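Local coordinates for phosphotriesterase family protein (Listeria monocytogenes serotype 4b str. H7858, PDB 3PNZ) that probably hydrolyses phosphorylated sugar lactones as a zinc-dependent lactonase of the amidohydrolase fold, at residues 165-170 and 198-203; 235-240 and 252-257. All coordinates share one frame; numbering follows the deposited sequence.

Interaction 1: 165-170 and 198-203; sequences LEEKTI and IEILKQ
Ile170 and Ile200 are the central pair where the helical segments 165-170 and 198-203 run in broadly the same direction, their axes inclined at 47° and 10.6 Å apart at closest approach. At that spacing the backbones stand well clear of each other and side chains alone bridge the gap. Both isoleucines send CB toward the opposite helix, and the two side chains run roughly perpendicular where they meet. They touch through both branches: Ile170 CG2 lies 3.6 Å from Ile200 CG2, while the two delta methyls, Ile170 CD1 and Ile200 CD1, close to 3.8 Å. In Ile170 the CG1 branch stands opposite the carbonyl carbon (chi1 -58°), which leaves CG2 on the side away from the backbone N and able to serve two partners, since it also reaches Leu201 CD2 at 3.9 Å. On the other flank the aliphatic part of Glu167 joins in, with CG 3.9 Å from Ile200 CD1. Its CG is anti to the backbone N (chi1 176°) and the chain stays extended, carrying the carboxylate on beyond the apolar contact to a salt bridge between Glu167 OE2 and Arg171 NH2. Arg171, one residue beyond 165-170 on the same helix, also gives an NH2 hydrogen bond to Gln203 OE1, which makes a polar link between the helices beside the apolar one. This is side-by-side packing of successive outer helices in a TIM barrel: helix 164-180 and helix 194-203 follow one another around the shell, with strand 184-186 between them in the chain. Leu201 also rests on Leu211 of strand 211-213, and Ile170 on Phe155, while Leu165 and Thr169 turn to helix 119-124 and Lys168 to helix 128-140.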
loop_
_atom_site.group_PDB
_atom_site.type_symbol
_atom_site.label_atom_id
_atom_site.label_comp_id
_atom_site.label_asym_id
_atom_site.label_seq_id
_atom_site.Cartn_x
_atom_site.Cartn_y
_atom_site.Cartn_z
ATOM N N LEU A 165 -7.167 -0.995 -20.143
ATOM C CA LEU A 165 -5.928 -0.307 -19.774
ATOM C C LEU A 165 -5.458 -0.750 -18.395
ATOM O O LEU A 165 -4.260 -0.885 -18.153
ATOM C CB LEU A 165 -6.087 1.212 -19.807
ATOM C CG LEU A 165 -5.969 1.885 -21.176
ATOM C CD1 LEU A 165 -6.115 3.394 -21.034
ATOM C CD2 LEU A 165 -4.640 1.539 -21.832
ATOM N N GLU A 166 -6.404 -0.973 -17.487
ATOM C CA GLU A 166 -6.033 -1.453 -16.161
ATOM C C GLU A 166 -5.364 -2.810 -16.287
ATOM O O GLU A 166 -4.337 -3.066 -15.660
ATOM C CB GLU A 166 -7.250 -1.537 -15.233
ATOM C CG GLU A 166 -7.678 -0.182 -14.672
ATOM C CD GLU A 166 -9.095 -0.179 -14.104
ATOM O OE1 GLU A 166 -9.786 -1.214 -14.165
ATOM O OE2 GLU A 166 -9.515 0.875 -13.591
ATOM N N GLU A 167 -5.950 -3.680 -17.099
ATOM C CA GLU A 167 -5.401 -5.007 -17.330
ATOM C C GLU A 167 -3.980 -4.940 -17.884
ATOM O O GLU A 167 -3.106 -5.719 -17.488
ATOM C CB GLU A 167 -6.290 -5.788 -18.300
ATOM C CG GLU A 167 -5.742 -7.149 -18.662
ATOM C CD GLU A 167 -6.631 -7.891 -19.634
ATOM O OE1 GLU A 167 -7.845 -7.596 -19.670
ATOM O OE2 GLU A 167 -6.121 -8.762 -20.362
ATOM N N LYS A 168 -3.775 -4.025 -18.824
ATOM C CA LYS A 168 -2.445 -3.760 -19.369
ATOM C C LYS A 168 -1.446 -3.455 -18.251
ATOM O O LYS A 168 -0.333 -4.004 -18.241
ATOM C CB LYS A 168 -2.513 -2.594 -20.357
ATOM C CG LYS A 168 -1.195 -2.250 -21.057
ATOM C CD LYS A 168 -1.378 -0.965 -21.883
ATOM C CE LYS A 168 -0.382 -0.863 -23.030
ATOM N NZ LYS A 168 -0.672 0.328 -23.878
ATOM N N THR A 169 -1.825 -2.587 -17.314
ATOM C CA THR A 169 -0.922 -2.277 -16.202
ATOM C C THR A 169 -0.696 -3.477 -15.277
ATOM O O THR A 169 0.394 -3.635 -14.728
ATOM C CB THR A 169 -1.335 -1.031 -15.381
ATOM O OG1 THR A 169 -2.579 -1.275 -14.712
ATOM C CG2 THR A 169 -1.463 0.198 -16.279
ATOM N N ILE A 170 -1.707 -4.320 -15.097
ATOM C CA ILE A 170 -1.508 -5.516 -14.282
ATOM C C ILE A 170 -0.426 -6.391 -14.904
ATOM O O ILE A 170 0.472 -6.868 -14.212
ATOM C CB ILE A 170 -2.792 -6.367 -14.122
ATOM C CG1 ILE A 170 -3.915 -5.534 -13.490
ATOM C CG2 ILE A 170 -2.488 -7.619 -13.285
ATOM C CD1 ILE A 170 -5.210 -6.331 -13.279
ATOM N N ILE A 198 -6.618 -11.868 -9.553
ATOM C CA ILE A 198 -5.899 -13.125 -9.362
ATOM C C ILE A 198 -5.838 -13.948 -10.651
ATOM O O ILE A 198 -4.808 -14.539 -10.960
ATOM C CB ILE A 198 -6.486 -13.926 -8.180
ATOM C CG1 ILE A 198 -6.039 -13.283 -6.861
ATOM C CG2 ILE A 198 -6.106 -15.397 -8.251
ATOM C CD1 ILE A 198 -6.927 -13.614 -5.684
ATOM N N GLU A 199 -6.926 -13.971 -11.418
ATOM C CA GLU A 199 -6.916 -14.728 -12.667
ATOM C C GLU A 199 -5.889 -14.176 -13.649
ATOM O O GLU A 199 -5.204 -14.935 -14.334
ATOM C CB GLU A 199 -8.303 -14.763 -13.308
ATOM C CG GLU A 199 -9.236 -15.771 -12.662
ATOM C CD GLU A 199 -8.620 -17.161 -12.582
ATOM O OE1 GLU A 199 -8.054 -17.624 -13.599
ATOM O OE2 GLU A 199 -8.700 -17.788 -11.501
ATOM N N ILE A 200 -5.787 -12.854 -13.730
ATOM C CA ILE A 200 -4.808 -12.244 -14.625
ATOM C C ILE A 200 -3.393 -12.575 -14.166
ATOM O O ILE A 200 -2.520 -12.896 -14.977
ATOM C CB ILE A 200 -5.015 -10.734 -14.758
ATOM C CG1 ILE A 200 -6.340 -10.466 -15.478
ATOM C CG2 ILE A 200 -3.843 -10.098 -15.523
ATOM C CD1 ILE A 200 -6.780 -9.024 -15.437
ATOM N N LEU A 201 -3.172 -12.510 -12.860
ATOM C CA LEU A 201 -1.856 -12.840 -12.315
ATOM C C LEU A 201 -1.510 -14.302 -12.569
ATOM O O LEU A 201 -0.354 -14.629 -12.830
ATOM C CB LEU A 201 -1.797 -12.520 -10.824
ATOM C CG LEU A 201 -1.880 -11.021 -10.523
ATOM C CD1 LEU A 201 -1.965 -10.779 -9.026
ATOM C CD2 LEU A 201 -0.689 -10.284 -11.125
ATOM N N LYS A 202 -2.504 -15.183 -12.507
ATOM C CA LYS A 202 -2.256 -16.592 -12.799
ATOM C C LYS A 202 -1.852 -16.789 -14.257
ATOM O O LYS A 202 -0.973 -17.596 -14.553
ATOM C CB LYS A 202 -3.473 -17.447 -12.446
ATOM C CG LYS A 202 -3.603 -17.677 -10.955
ATOM C CD LYS A 202 -4.975 -18.195 -10.564
ATOM C CE LYS A 202 -5.334 -19.474 -11.274
ATOM N NZ LYS A 202 -6.740 -19.858 -10.940
ATOM N N GLN A 203 -2.483 -16.048 -15.166
ATOM C CA GLN A 203 -2.080 -16.090 -16.572
ATOM C C GLN A 203 -0.637 -15.634 -16.740
ATOM O O GLN A 203 0.065 -16.090 -17.644
ATOM C CB GLN A 203 -2.988 -15.205 -17.423
ATOM C CG GLN A 203 -4.441 -15.651 -17.462
ATOM C CD GLN A 203 -5.328 -14.600 -18.090
ATOM O OE1 GLN A 203 -4.841 -13.631 -18.671
ATOM N NE2 GLN A 203 -6.640 -14.776 -17.965
#

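Interaction 2: 235-240 and 252-257; sequences MSFDGI and IAAILY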
loop_
_atom_site.group_PDB
_atom_site.type_symbol
_atom_site.label_atom_id
_atom_site.label_comp_id
_atom_site.label_asym_id
_atom_site.label_seq_id
_atom_site.Cartn_x
_atom_site.Cartn_y
_atom_site.Cartn_z
ATOM N N MET A 235 -3.818 -10.229 2.684
ATOM C CA MET A 235 -5.062 -9.458 2.653
ATOM C C MET A 235 -4.926 -8.285 3.584
ATOM O O MET A 235 -4.730 -8.451 4.792
ATOM C CB MET A 235 -6.238 -10.344 3.038
ATOM C CG MET A 235 -6.408 -11.483 2.038
ATOM S SD MET A 235 -7.679 -12.630 2.523
ATOM C CE MET A 235 -9.132 -11.581 2.277
ATOM N N SER A 236 -4.999 -7.090 3.008
ATOM C CA SER A 236 -4.741 -5.869 3.739
ATOM C C SER A 236 -6.046 -5.258 4.246
ATOM O O SER A 236 -6.926 -4.889 3.459
ATOM C CB SER A 236 -3.985 -4.871 2.854
ATOM O OG SER A 236 -3.695 -3.682 3.572
ATOM N N PHE A 237 -6.168 -5.178 5.566
ATOM C CA PHE A 237 -7.261 -4.452 6.204
ATOM C C PHE A 237 -6.714 -3.074 6.544
ATOM O O PHE A 237 -6.077 -2.881 7.583
ATOM C CB PHE A 237 -7.756 -5.203 7.446
ATOM C CG PHE A 237 -8.517 -6.454 7.121
ATOM C CD1 PHE A 237 -9.898 -6.515 7.283
ATOM C CD2 PHE A 237 -7.856 -7.570 6.621
ATOM C CE1 PHE A 237 -10.601 -7.664 6.960
ATOM C CE2 PHE A 237 -8.551 -8.730 6.289
ATOM C CZ PHE A 237 -9.928 -8.780 6.459
ATOM N N ASP A 238 -6.936 -2.115 5.649
ATOM C CA ASP A 238 -6.229 -0.840 5.751
ATOM C C ASP A 238 -7.162 0.348 5.910
ATOM O O ASP A 238 -6.765 1.494 5.706
ATOM C CB ASP A 238 -5.283 -0.654 4.558
ATOM C CG ASP A 238 -5.939 -0.998 3.248
ATOM O OD1 ASP A 238 -7.060 -0.506 3.016
ATOM O OD2 ASP A 238 -5.348 -1.760 2.450
ATOM N N GLY A 239 -8.401 0.064 6.293
ATOM C CA GLY A 239 -9.367 1.109 6.582
ATOM C C GLY A 239 -9.686 1.237 8.064
ATOM O O GLY A 239 -10.787 1.665 8.429
ATOM N N ILE A 240 -8.730 0.876 8.924
ATOM C CA ILE A 240 -8.920 1.001 10.363
ATOM C C ILE A 240 -9.346 2.421 10.704
ATOM O O ILE A 240 -8.786 3.391 10.178
ATOM C CB ILE A 240 -7.632 0.670 11.150
ATOM C CG1 ILE A 240 -7.167 -0.761 10.858
ATOM C CG2 ILE A 240 -7.841 0.890 12.654
ATOM C CD1 ILE A 240 -8.237 -1.825 11.064
ATOM N N ILE A 252 -12.992 -5.902 12.734
ATOM C CA ILE A 252 -12.380 -6.848 13.655
ATOM C C ILE A 252 -13.031 -8.230 13.524
ATOM O O ILE A 252 -12.341 -9.257 13.532
ATOM C CB ILE A 252 -12.415 -6.311 15.105
ATOM C CG1 ILE A 252 -11.392 -5.179 15.251
ATOM C CG2 ILE A 252 -12.163 -7.430 16.112
ATOM C CD1 ILE A 252 -11.459 -4.433 16.574
ATOM N N ALA A 253 -14.351 -8.261 13.371
ATOM C CA ALA A 253 -15.057 -9.528 13.168
ATOM C C ALA A 253 -14.565 -10.260 11.910
ATOM O O ALA A 253 -14.418 -11.489 11.907
ATOM C CB ALA A 253 -16.566 -9.307 13.106
ATOM N N ALA A 254 -14.310 -9.503 10.844
ATOM C CA ALA A 254 -13.884 -10.080 9.572
ATOM C C ALA A 254 -12.475 -10.653 9.714
ATOM O O ALA A 254 -12.166 -11.724 9.195
ATOM C CB ALA A 254 -13.930 -9.024 8.461
ATOM N N ILE A 255 -11.618 -9.920 10.415
ATOM C CA ILE A 255 -10.268 -10.401 10.690
ATOM C C ILE A 255 -10.323 -11.702 11.485
ATOM O O ILE A 255 -9.664 -12.682 11.133
ATOM C CB ILE A 255 -9.447 -9.347 11.446
ATOM C CG1 ILE A 255 -9.086 -8.201 10.498
ATOM C CG2 ILE A 255 -8.173 -9.963 12.042
ATOM C CD1 ILE A 255 -8.525 -6.994 11.185
ATOM N N LEU A 256 -11.133 -11.720 12.540
ATOM C CA LEU A 256 -11.209 -12.897 13.400
ATOM C C LEU A 256 -11.847 -14.093 12.696
ATOM O O LEU A 256 -11.511 -15.241 12.993
ATOM C CB LEU A 256 -11.919 -12.574 14.719
ATOM C CG LEU A 256 -11.155 -11.606 15.625
ATOM C CD1 LEU A 256 -11.985 -11.294 16.859
ATOM C CD2 LEU A 256 -9.798 -12.192 16.009
ATOM N N TYR A 257 -12.745 -13.844 11.746
ATOM C CA TYR A 257 -13.242 -14.955 10.929
ATOM C C TYR A 257 -12.100 -15.602 10.151
ATOM O O TYR A 257 -11.975 -16.835 10.109
ATOM C CB TYR A 257 -14.350 -14.516 9.961
ATOM C CG TYR A 257 -14.715 -15.613 8.994
ATOM C CD1 TYR A 257 -15.475 -16.701 9.407
ATOM C CD2 TYR A 257 -14.271 -15.582 7.679
ATOM C CE1 TYR A 257 -15.799 -17.724 8.533
ATOM C CE2 TYR A 257 -14.590 -16.607 6.789
ATOM C CZ TYR A 257 -15.355 -17.667 7.222
ATOM O OH TYR A 257 -15.669 -18.676 6.344
#
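Phe237, the last residue of strand 234-237, offers one face of its ring to Ile255 of helix 248-260, and here the packing is closest. Ile255 CG1 sits over the middle of the ring, 3.8 Å from the centroid of Phe237 and only 12° off the normal, a well-centred CH-pi contact. The CD1 methyl of Ile255 lies over the same face nearer its CG end, 4.1 Å from Phe237 CG, the two side chains lying alongside and pointing opposite ways. With CG1 of Ile255 opposite its carbonyl carbon (chi1 -72°), that branch leaves the helix far enough to reach the aromatic face although CB itself does not point there.

Toward the more accessible side, the contact thins to a single methyl: Ala254 CB approaches Phe237 CE1 obliquely at 3.9 Å, and Ala254 is partly exposed where the ring and Ile255 are buried. Leu220 also touches this alanine, and His225 of helix 222-229 meets the Phe237 ring with its plane steeply inclined. No hydrogen bond or charge pair joins the two segments, so the link between helix and strand in this beta-alpha-beta unit is apolar here, consistent with dispersion and a CH-pi contribution, while the polar bonding of Asp238 next to Phe237 is directed in part to the zinc ligand His215.

In the fold
From the N terminus, the chain first meets interaction 1, where 165-170 and 198-203 close a loop containing the rest of helix 164-180, strand 184-186 and the start of helix 194-203. It then passes through strand 211-213 and helix 222-229 before interaction 2 closes a shorter loop between 235-240 and 252-257. The two loops follow in series, neither enclosing nor crossing the other, and their centres lie about 25 Å apart. Together they exemplify two layers of TIM-barrel packing: interaction 1 joins neighbouring helices of the outer shell, whereas interaction 2 fastens a helix to the barrel wall on the outward side of its own strand.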